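Local atomic coordinates of F-actin-capping protein subunit alpha (Dictyostelium discoideum, PDB entry 4AKR), a protein that binds the fast-growing barbed ends of actin filaments independently of calcium and blocks subunit exchange there, without severing the filaments. Residues T123-N127 / E128-N132; F48-Y51 / N52-M56; G99-A103 / S104-E108; A11-F14 / L15-P19. All coordinates share one frame; numbering follows the deposited sequence.

Interaction 1 (T123-N127 / E128-N132)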
loop_
_atom_site.group_PDB
_atom_site.type_symbol
_atom_site.label_atom_id
_atom_site.label_comp_id
_atom_site.label_asym_id
_atom_site.label_seq_id
_atom_site.Cartn_x
_atom_site.Cartn_y
_atom_site.Cartn_z
ATOM N N THR A 123 -29.883 -2.024 -7.423
ATOM C CA THR A 123 -30.228 -2.082 -6.012
ATOM C C THR A 123 -30.198 -3.519 -5.490
ATOM O O THR A 123 -29.529 -3.799 -4.495
ATOM C CB THR A 123 -31.620 -1.442 -5.757
ATOM O OG1 THR A 123 -31.608 -0.084 -6.215
ATOM C CG2 THR A 123 -31.944 -1.440 -4.281
ATOM N N LYS A 124 -30.905 -4.426 -6.163
ATOM C CA LYS A 124 -30.925 -5.836 -5.761
ATOM C C LYS A 124 -29.531 -6.468 -5.847
ATOM O O LYS A 124 -29.119 -7.223 -4.966
ATOM C CB LYS A 124 -31.895 -6.632 -6.645
ATOM C CG LYS A 124 -33.355 -6.208 -6.500
ATOM C CD LYS A 124 -34.302 -6.988 -7.435
ATOM C CE LYS A 124 -34.138 -6.580 -8.892
ATOM N NZ LYS A 124 -35.184 -7.164 -9.799
ATOM N N TYR A 125 -28.813 -6.174 -6.921
ATOM C CA TYR A 125 -27.473 -6.716 -7.095
ATOM C C TYR A 125 -26.590 -6.258 -5.938
ATOM O O TYR A 125 -25.871 -7.046 -5.343
ATOM C CB TYR A 125 -26.878 -6.242 -8.422
ATOM C CG TYR A 125 -25.472 -6.745 -8.673
ATOM C CD1 TYR A 125 -25.214 -8.106 -8.833
ATOM C CD2 TYR A 125 -24.395 -5.856 -8.723
ATOM C CE1 TYR A 125 -23.911 -8.569 -9.033
ATOM C CE2 TYR A 125 -23.090 -6.308 -8.923
ATOM C CZ TYR A 125 -22.856 -7.665 -9.075
ATOM O OH TYR A 125 -21.568 -8.112 -9.248
ATOM N N CYS A 126 -26.664 -4.971 -5.630
ATOM C CA CYS A 126 -25.890 -4.362 -4.556
ATOM C C CYS A 126 -26.237 -4.990 -3.197
ATOM O O CYS A 126 -25.346 -5.301 -2.399
ATOM C CB CYS A 126 -26.166 -2.855 -4.550
ATOM S SG CYS A 126 -25.062 -1.849 -3.544
ATOM N N ASN A 127 -27.527 -5.186 -2.940
ATOM C CA ASN A 127 -27.964 -5.780 -1.681
ATOM C C ASN A 127 -27.522 -7.227 -1.579
ATOM O O ASN A 127 -27.279 -7.725 -0.485
ATOM C CB ASN A 127 -29.490 -5.731 -1.533
ATOM C CG ASN A 127 -30.016 -4.330 -1.336
ATOM O OD1 ASN A 127 -29.249 -3.378 -1.189
ATOM N ND2 ASN A 127 -31.340 -4.192 -1.329
ATOM N N GLU A 128 -27.414 -7.897 -2.721
ATOM C CA GLU A 128 -27.019 -9.299 -2.746
ATOM C C GLU A 128 -25.522 -9.559 -2.575
ATOM O O GLU A 128 -25.133 -10.459 -1.829
ATOM C CB GLU A 128 -27.495 -9.946 -4.048
ATOM C CG GLU A 128 -27.037 -11.388 -4.243
ATOM C CD GLU A 128 -27.845 -12.390 -3.437
ATOM O OE1 GLU A 128 -29.039 -12.587 -3.757
ATOM O OE2 GLU A 128 -27.290 -12.984 -2.486
ATOM N N TYR A 129 -24.677 -8.775 -3.235
ATOM C CA TYR A 129 -23.240 -9.027 -3.145
ATOM C C TYR A 129 -22.380 -8.052 -2.351
ATOM O O TYR A 129 -21.202 -8.316 -2.117
ATOM C CB TYR A 129 -22.666 -9.174 -4.555
ATOM C CG TYR A 129 -23.302 -10.303 -5.322
ATOM C CD1 TYR A 129 -24.463 -10.100 -6.065
ATOM C CD2 TYR A 129 -22.769 -11.592 -5.269
ATOM C CE1 TYR A 129 -25.080 -11.148 -6.737
ATOM C CE2 TYR A 129 -23.386 -12.654 -5.936
ATOM C CZ TYR A 129 -24.539 -12.420 -6.668
ATOM O OH TYR A 129 -25.144 -13.453 -7.342
ATOM N N TYR A 130 -22.951 -6.933 -1.937
ATOM C CA TYR A 130 -22.184 -5.959 -1.184
ATOM C C TYR A 130 -22.912 -5.551 0.091
ATOM O O TYR A 130 -23.692 -4.603 0.099
ATOM C CB TYR A 130 -21.905 -4.726 -2.054
ATOM C CG TYR A 130 -21.174 -5.024 -3.349
ATOM C CD1 TYR A 130 -19.783 -5.035 -3.388
ATOM C CD2 TYR A 130 -21.870 -5.296 -4.534
ATOM C CE1 TYR A 130 -19.095 -5.305 -4.562
ATOM C CE2 TYR A 130 -21.188 -5.567 -5.726
ATOM C CZ TYR A 130 -19.796 -5.569 -5.727
ATOM O OH TYR A 130 -19.086 -5.831 -6.870
ATOM N N PRO A 131 -22.657 -6.267 1.193
ATOM C CA PRO A 131 -23.281 -5.995 2.496
ATOM C C PRO A 131 -23.395 -4.515 2.891
ATOM O O PRO A 131 -24.476 -4.068 3.263
ATOM C CB PRO A 131 -22.433 -6.820 3.474
ATOM C CG PRO A 131 -21.156 -7.154 2.690
ATOM C CD PRO A 131 -21.667 -7.351 1.300
ATOM N N ASN A 132 -22.307 -3.753 2.829
ATOM C CA ASN A 132 -22.387 -2.325 3.168
ATOM C C ASN A 132 -22.377 -1.428 1.937
ATOM O O ASN A 132 -22.081 -0.233 2.038
ATOM C CB ASN A 132 -21.222 -1.887 4.060
ATOM C CG ASN A 132 -21.194 -2.611 5.374
ATOM O OD1 ASN A 132 -22.240 -2.852 5.985
ATOM N ND2 ASN A 132 -19.990 -2.957 5.833
#
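Lys124, Tyr125 and Cys126 hand their carbonyl oxygens to the amides of Glu128, Tyr129 and Tyr130 as the last turn of the helix closes, the Tyr129 N to Tyr125 O bond measuring 3.0 Å; Tyr130 is the first residue to leave helical angles. On one side of this turn three tyrosines gather into an aromatic cluster. Tyr125 CG stands anti to its own amide nitrogen (chi1 179°), and this torsion lays the ring beside Tyr129, where Tyr125 CE1 meets Tyr129 CD1 at 3.4 Å. Those two rings are inclined obliquely, their centroids 5.1 Å apart. Tyr130 instead presents an edge to the Tyr125 face in an offset edge-to-face pair with planes at 72°, Tyr130 CE2 standing 3.8 Å from Tyr125 CE2. Glu128 uses its aliphatic part, CG lying near the rim over one face of the Tyr129 ring. Tyrosine suits positions Tyr125 and Tyr130 because its ring packs against apolar neighbours while its hydroxyl finds a polar partner: both OH atoms bond to Glu232 OE1. That glutamate belongs to helix 217-248, and Ile152 of strand 145-158 touches both rings, so the end of helix 112-129 lies between helix and sheet, with the other subunit against Glu128 to Pro131.

Interaction 2 (F48-Y51 / N52-M56)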
loop_
_atom_site.group_PDB
_atom_site.type_symbol
_atom_site.label_atom_id
_atom_site.label_comp_id
_atom_site.label_asym_id
_atom_site.label_seq_id
_atom_site.Cartn_x
_atom_site.Cartn_y
_atom_site.Cartn_z
ATOM N N PHE A 48 -9.859 18.120 -1.783
ATOM C CA PHE A 48 -10.788 17.240 -1.080
ATOM C C PHE A 48 -11.861 16.714 -2.041
ATOM O O PHE A 48 -12.231 15.534 -2.000
ATOM C CB PHE A 48 -11.443 17.986 0.086
ATOM C CG PHE A 48 -10.535 18.192 1.268
ATOM C CD1 PHE A 48 -9.280 18.764 1.110
ATOM C CD2 PHE A 48 -10.955 17.844 2.547
ATOM C CE1 PHE A 48 -8.453 18.989 2.217
ATOM C CE2 PHE A 48 -10.141 18.064 3.655
ATOM C CZ PHE A 48 -8.884 18.639 3.490
ATOM N N ARG A 49 -12.354 17.591 -2.909
ATOM C CA ARG A 49 -13.361 17.209 -3.895
ATOM C C ARG A 49 -12.892 16.034 -4.771
ATOM O O ARG A 49 -13.664 15.110 -5.068
ATOM C CB ARG A 49 -13.696 18.424 -4.765
ATOM C CG ARG A 49 -14.449 18.117 -6.040
ATOM C CD ARG A 49 -14.937 19.403 -6.684
ATOM N NE ARG A 49 -15.411 19.182 -8.044
ATOM C CZ ARG A 49 -14.625 19.190 -9.113
ATOM N NH1 ARG A 49 -13.324 19.412 -8.977
ATOM N NH2 ARG A 49 -15.135 18.973 -10.319
ATOM N N GLU A 50 -11.625 16.076 -5.178
ATOM C CA GLU A 50 -11.038 15.026 -6.015
ATOM C C GLU A 50 -11.041 13.682 -5.284
ATOM O O GLU A 50 -11.375 12.653 -5.862
ATOM C CB GLU A 50 -9.614 15.422 -6.410
ATOM C CG GLU A 50 -8.792 14.339 -7.097
ATOM C CD GLU A 50 -9.459 13.760 -8.338
ATOM O OE1 GLU A 50 -10.175 14.507 -9.034
ATOM O OE2 GLU A 50 -9.250 12.557 -8.622
ATOM N N TYR A 51 -10.672 13.708 -4.006
ATOM C CA TYR A 51 -10.656 12.506 -3.180
ATOM C C TYR A 51 -12.080 11.981 -2.965
ATOM O O TYR A 51 -12.387 10.833 -3.298
ATOM C CB TYR A 51 -10.034 12.811 -1.812
ATOM C CG TYR A 51 -9.998 11.624 -0.875
ATOM C CD1 TYR A 51 -8.964 10.687 -0.940
ATOM C CD2 TYR A 51 -11.019 11.417 0.051
ATOM C CE1 TYR A 51 -8.949 9.578 -0.107
ATOM C CE2 TYR A 51 -11.017 10.312 0.888
ATOM C CZ TYR A 51 -9.980 9.398 0.807
ATOM O OH TYR A 51 -9.963 8.321 1.660
ATOM N N ASN A 52 -12.944 12.830 -2.410
ATOM C CA ASN A 52 -14.319 12.437 -2.132
ATOM C C ASN A 52 -15.007 11.792 -3.324
ATOM O O ASN A 52 -15.578 10.708 -3.209
ATOM C CB ASN A 52 -15.158 13.635 -1.678
ATOM C CG ASN A 52 -14.763 14.143 -0.314
ATOM O OD1 ASN A 52 -14.364 13.368 0.558
ATOM N ND2 ASN A 52 -14.889 15.449 -0.112
ATOM N N THR A 53 -14.944 12.459 -4.471
ATOM C CA THR A 53 -15.599 11.945 -5.664
ATOM C C THR A 53 -14.946 10.710 -6.277
ATOM O O THR A 53 -15.647 9.841 -6.780
ATOM C CB THR A 53 -15.729 13.046 -6.742
ATOM O OG1 THR A 53 -14.457 13.667 -6.943
ATOM C CG2 THR A 53 -16.733 14.104 -6.309
ATOM N N SER A 54 -13.621 10.614 -6.239
ATOM C CA SER A 54 -12.966 9.444 -6.817
ATOM C C SER A 54 -13.122 8.227 -5.916
ATOM O O SER A 54 -13.088 7.095 -6.385
ATOM C CB SER A 54 -11.485 9.730 -7.106
ATOM O OG SER A 54 -10.812 10.217 -5.965
ATOM N N GLN A 55 -13.303 8.465 -4.622
ATOM C CA GLN A 55 -13.514 7.390 -3.654
ATOM C C GLN A 55 -14.995 7.025 -3.654
ATOM O O GLN A 55 -15.389 5.972 -3.142
ATOM C CB GLN A 55 -13.140 7.852 -2.247
ATOM C CG GLN A 55 -11.660 7.926 -1.984
ATOM C CD GLN A 55 -11.036 6.554 -1.828
ATOM O OE1 GLN A 55 -11.509 5.733 -1.038
ATOM N NE2 GLN A 55 -9.964 6.303 -2.571
ATOM N N MET A 56 -15.813 7.906 -4.234
ATOM C CA MET A 56 -17.250 7.698 -4.272
ATOM C C MET A 56 -17.753 7.458 -2.842
ATOM O O MET A 56 -18.364 6.433 -2.537
ATOM C CB MET A 56 -17.611 6.506 -5.164
ATOM C CG MET A 56 -17.051 6.585 -6.588
ATOM S SD MET A 56 -17.974 5.590 -7.785
ATOM C CE MET A 56 -17.493 3.951 -7.355
#
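Tyr51 and Gln55 pack together in the last turn of helix 44-55, which ends in a Schellman motif whose C-prime residue, Met56, has the positive phi (54°) this ending requires. The tight side is the aromatic one. Gln55 CG lies over the centre of the Tyr51 ring, 3.6 Å from its centroid, a CH-pi contact in which the glutamine chain, bent at its second torsion, lays its amide only 11° from the ring plane. The amide oxygen continues to Arg166 NE, and Tyr51 OH reaches Pro19 O; Phe23 stacks on the same tyrosine. Replacing Tyr51 by an alanine would probably leave Gln55 CG without its aromatic floor and Pro19 O without this hydroxyl donor. The looser side carries Glu50 and Ser54, both partly exposed: Glu50 OE2 stays 3.9 Å from Ser54 OG, and OE1 has a long, weak ion pair with Lys70. Serine nevertheless fits here, because a small hydroxyl can fold back on the helix. With OG placed between the backbone N and the carbonyl carbon (chi1 53°), it reaches Glu50 O at 2.5 Å, and Ser54 N reaches that same oxygen at 3.1 Å.

Interaction 3 (G99-A103 / S104-E108)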
loop_
_atom_site.group_PDB
_atom_site.type_symbol
_atom_site.label_atom_id
_atom_site.label_comp_id
_atom_site.label_asym_id
_atom_site.label_seq_id
_atom_site.Cartn_x
_atom_site.Cartn_y
_atom_site.Cartn_z
ATOM N N GLY A 99 -27.208 20.475 2.116
ATOM C CA GLY A 99 -28.468 20.774 1.467
ATOM C C GLY A 99 -29.141 19.560 0.855
ATOM O O GLY A 99 -28.487 18.581 0.493
ATOM N N GLU A 100 -30.463 19.627 0.756
ATOM C CA GLU A 100 -31.255 18.551 0.183
ATOM C C GLU A 100 -32.507 19.163 -0.438
ATOM O O GLU A 100 -33.288 19.824 0.246
ATOM C CB GLU A 100 -31.643 17.533 1.266
ATOM C CG GLU A 100 -30.542 16.546 1.659
ATOM C CD GLU A 100 -30.907 15.709 2.888
ATOM O OE1 GLU A 100 -32.055 15.228 2.983
ATOM O OE2 GLU A 100 -30.039 15.522 3.763
ATOM N N ARG A 101 -32.685 18.965 -1.738
ATOM C CA ARG A 101 -33.855 19.489 -2.428
ATOM C C ARG A 101 -34.308 18.536 -3.523
ATOM O O ARG A 101 -33.579 17.626 -3.911
ATOM C CB ARG A 101 -33.557 20.861 -3.041
ATOM C CG ARG A 101 -32.617 20.851 -4.236
ATOM C CD ARG A 101 -32.611 22.229 -4.880
ATOM N NE ARG A 101 -31.643 22.389 -5.961
ATOM C CZ ARG A 101 -31.811 21.956 -7.206
ATOM N NH1 ARG A 101 -32.917 21.315 -7.553
ATOM N NH2 ARG A 101 -30.876 22.195 -8.120
ATOM N N SER A 102 -35.522 18.754 -4.008
ATOM C CA SER A 102 -36.086 17.940 -5.065
ATOM C C SER A 102 -35.463 18.345 -6.390
ATOM O O SER A 102 -35.167 19.525 -6.611
ATOM C CB SER A 102 -37.592 18.163 -5.150
ATOM O OG SER A 102 -38.217 17.898 -3.918
ATOM N N ALA A 103 -35.262 17.375 -7.273
ATOM C CA ALA A 103 -34.706 17.685 -8.585
ATOM C C ALA A 103 -35.781 18.477 -9.336
ATOM O O ALA A 103 -36.972 18.293 -9.104
ATOM C CB ALA A 103 -34.368 16.404 -9.335
ATOM N N SER A 104 -35.366 19.360 -10.230
ATOM C CA SER A 104 -36.324 20.151 -10.969
ATOM C C SER A 104 -35.991 20.221 -12.452
ATOM O O SER A 104 -36.227 21.241 -13.101
ATOM C CB SER A 104 -36.396 21.557 -10.366
ATOM O OG SER A 104 -35.109 22.140 -10.239
ATOM N N GLY A 105 -35.446 19.130 -12.986
ATOM C CA GLY A 105 -35.097 19.088 -14.394
ATOM C C GLY A 105 -33.765 18.417 -14.692
ATOM O O GLY A 105 -33.473 18.113 -15.852
ATOM N N GLU A 106 -32.960 18.183 -13.654
ATOM C CA GLU A 106 -31.648 17.546 -13.811
ATOM C C GLU A 106 -31.747 16.132 -14.366
ATOM O O GLU A 106 -30.834 15.646 -15.029
ATOM C CB GLU A 106 -30.911 17.479 -12.474
ATOM C CG GLU A 106 -30.564 18.825 -11.861
ATOM C CD GLU A 106 -31.778 19.581 -11.367
ATOM O OE1 GLU A 106 -32.616 18.979 -10.673
ATOM O OE2 GLU A 106 -31.887 20.785 -11.662
ATOM N N ILE A 107 -32.856 15.467 -14.080
ATOM C CA ILE A 107 -33.063 14.106 -14.548
ATOM C C ILE A 107 -33.708 14.125 -15.928
ATOM O O ILE A 107 -34.708 14.810 -16.145
ATOM C CB ILE A 107 -33.964 13.330 -13.561
ATOM C CG1 ILE A 107 -33.328 13.361 -12.162
ATOM C CG2 ILE A 107 -34.175 11.900 -14.052
ATOM C CD1 ILE A 107 -34.199 12.779 -11.060
ATOM N N GLU A 108 -33.128 13.383 -16.865
ATOM C CA GLU A 108 -33.673 13.319 -18.215
ATOM C C GLU A 108 -34.865 12.372 -18.247
ATOM O O GLU A 108 -34.699 11.152 -18.252
ATOM C CB GLU A 108 -32.596 12.849 -19.193
ATOM C CG GLU A 108 -31.516 13.886 -19.432
ATOM C CD GLU A 108 -30.340 13.333 -20.199
ATOM O OE1 GLU A 108 -30.559 12.728 -21.273
ATOM O OE2 GLU A 108 -29.195 13.508 -19.725
#
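Glu106 OE1 lies 3.2 Å from Ala103 CA and accepts the shortest sound polar bond of this turn, from Ser104 N at 2.8 Å. The amide comes to the syn side of the carboxylate, 19° out of its plane, and the bond is fairly straight at 157°. A chain bent at its second torsion lets Glu106 fold back beneath the turn. Arg101 approaches from the strand: its NH1 is 3.9 Å from Glu106 OE1, a long salt bridge, and Glu106 OE2 lies at the edge of the guanidinium, whose plane stands 79° from that of the carboxylate. NH1 also makes a weak bond to Ser102 O. Putting a leucine in place of Glu106 removes the carboxylate and is likely to leave Ser104 N without its acceptor and Arg101 without this distant carboxylate partner. Gly105, with positive phi, takes a conformation in which a CB would strike the preceding carbonyl oxygen. Beyond it, Ile107 CD1 touches Ala103 CB at 4.0 Å, the small methyl permitting this approach. The turn leads out of edge strand 96-102 toward helix 112-129, with Glu106 and Ile107 resting on Leu80 of strand 78-81 and Arg101 on Val87 of strand 86-91.

Interaction 4 (A11-F14 / L15-P19)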
loop_
_atom_site.group_PDB
_atom_site.type_symbol
_atom_site.label_atom_id
_atom_site.label_comp_id
_atom_site.label_asym_id
_atom_site.label_seq_id
_atom_site.Cartn_x
_atom_site.Cartn_y
_atom_site.Cartn_z
ATOM N N ALA A 11 2.146 18.521 0.121
ATOM C CA ALA A 11 0.991 18.225 0.960
ATOM C C ALA A 11 -0.244 17.809 0.167
ATOM O O ALA A 11 -1.067 17.055 0.667
ATOM C CB ALA A 11 0.663 19.426 1.836
ATOM N N THR A 12 -0.376 18.306 -1.061
ATOM C CA THR A 12 -1.519 17.961 -1.902
ATOM C C THR A 12 -1.418 16.490 -2.252
ATOM O O THR A 12 -2.410 15.772 -2.246
ATOM C CB THR A 12 -1.548 18.790 -3.219
ATOM O OG1 THR A 12 -1.721 20.175 -2.914
ATOM C CG2 THR A 12 -2.696 18.342 -4.115
ATOM N N ASN A 13 -0.208 16.042 -2.553
ATOM C CA ASN A 13 0.003 14.640 -2.907
ATOM C C ASN A 13 -0.252 13.682 -1.751
ATOM O O ASN A 13 -0.686 12.549 -1.974
ATOM C CB ASN A 13 1.416 14.445 -3.453
ATOM C CG ASN A 13 1.477 14.638 -4.946
ATOM O OD1 ASN A 13 1.326 13.682 -5.711
ATOM N ND2 ASN A 13 1.671 15.878 -5.374
ATOM N N PHE A 14 0.028 14.114 -0.524
ATOM C CA PHE A 14 -0.241 13.253 0.622
ATOM C C PHE A 14 -1.752 13.052 0.678
ATOM O O PHE A 14 -2.255 11.926 0.621
ATOM C CB PHE A 14 0.234 13.898 1.932
ATOM C CG PHE A 14 1.731 14.010 2.056
ATOM C CD1 PHE A 14 2.576 13.234 1.267
ATOM C CD2 PHE A 14 2.297 14.893 2.966
ATOM C CE1 PHE A 14 3.956 13.337 1.384
ATOM C CE2 PHE A 14 3.670 15.003 3.088
ATOM C CZ PHE A 14 4.504 14.223 2.294
ATOM N N LEU A 15 -2.471 14.165 0.760
ATOM C CA LEU A 15 -3.925 14.148 0.836
ATOM C C LEU A 15 -4.582 13.286 -0.235
ATOM O O LEU A 15 -5.431 12.442 0.068
ATOM C CB LEU A 15 -4.473 15.585 0.764
ATOM C CG LEU A 15 -4.096 16.516 1.927
ATOM C CD1 LEU A 15 -4.738 17.894 1.742
ATOM C CD2 LEU A 15 -4.559 15.889 3.241
ATOM N N LEU A 16 -4.185 13.480 -1.486
ATOM C CA LEU A 16 -4.767 12.716 -2.580
ATOM C C LEU A 16 -4.496 11.224 -2.489
ATOM O O LEU A 16 -5.218 10.424 -3.075
ATOM C CB LEU A 16 -4.250 13.236 -3.927
ATOM C CG LEU A 16 -4.813 14.567 -4.436
ATOM C CD1 LEU A 16 -4.006 15.039 -5.636
ATOM C CD2 LEU A 16 -6.283 14.396 -4.801
ATOM N N ASN A 17 -3.459 10.847 -1.751
ATOM C CA ASN A 17 -3.095 9.441 -1.639
ATOM C C ASN A 17 -3.467 8.748 -0.340
ATOM O O ASN A 17 -2.989 7.646 -0.060
ATOM C CB ASN A 17 -1.598 9.290 -1.898
ATOM C CG ASN A 17 -1.272 9.331 -3.370
ATOM O OD1 ASN A 17 -1.474 8.352 -4.083
ATOM N ND2 ASN A 17 -0.792 10.476 -3.843
ATOM N N ALA A 18 -4.322 9.387 0.449
ATOM C CA ALA A 18 -4.749 8.808 1.712
ATOM C C ALA A 18 -5.527 7.525 1.455
ATOM O O ALA A 18 -6.293 7.429 0.490
ATOM C CB ALA A 18 -5.626 9.801 2.478
ATOM N N PRO A 19 -5.328 6.510 2.307
ATOM C CA PRO A 19 -6.063 5.261 2.102
ATOM C C PRO A 19 -7.544 5.487 2.389
ATOM O O PRO A 19 -7.933 6.500 2.982
ATOM C CB PRO A 19 -5.410 4.299 3.102
ATOM C CG PRO A 19 -4.933 5.205 4.197
ATOM C CD PRO A 19 -4.393 6.403 3.441
#
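Ala11 begins the turn by accepting from Leu15 N through its carbonyl oxygen at 3.2 Å; its own small methyl faces Val30 of helix 23-31. Thr12 continues the helical pattern, its O taking Leu16 N at 3.0 Å. The threonine divides its side chain by chemistry: CG2 runs alongside Leu16, meeting CD1 at 3.9 Å, while OG1 turns back to Val8 O. At Asn13 the pattern changes. Its carbonyl oxygen receives only a weak bond from Asn17 N, but the Asn17 side chain makes up for this, ND2 reaching Asn13 O at 2.8 Å along a nearly straight 169° path, with the acceptor in the amide plane. A short amide suits Asn17 because CG, beside its own backbone N (chi1 -79°), points ND2 back at the preceding turn. Phe14 closes the walk: Asn17 N sits well above its carbonyl plane, 2.9 Å from Phe14 O, a three-residue spacing of the 3-10 kind. The phenyl ring meanwhile packs on Val30 and on a side chain of the other subunit, and Leu15 packs on Phe48 of helix 44-55. A tightening last turn of this sort, with a side-chain amide supplementing the backbone, ends the first helix of the N-terminal helical stalk of capping proteins.

Overall arrangement
Interactions 2 and 4 lie on neighbouring helices of the N-terminal stalk and touch directly, their centres about 11 Å apart, with Phe48 on Leu15 and Glu50 on Leu16. Interaction 2 is the buried contact, whereas interactions 1 and 4 are partly buried and also meet the partner subunit. Interaction 1 lies about 30 Å from interaction 4 between centres, on the opposite side of the chain's centre. All three finish helices, yet by different chemistry: clustered tyrosines, a CH-pi contact with a Schellman ending, and an asparagine amide. Interaction 3 is a surface turn after a strand, where charge and a backbone-to-carboxylate bond replace aromatic packing.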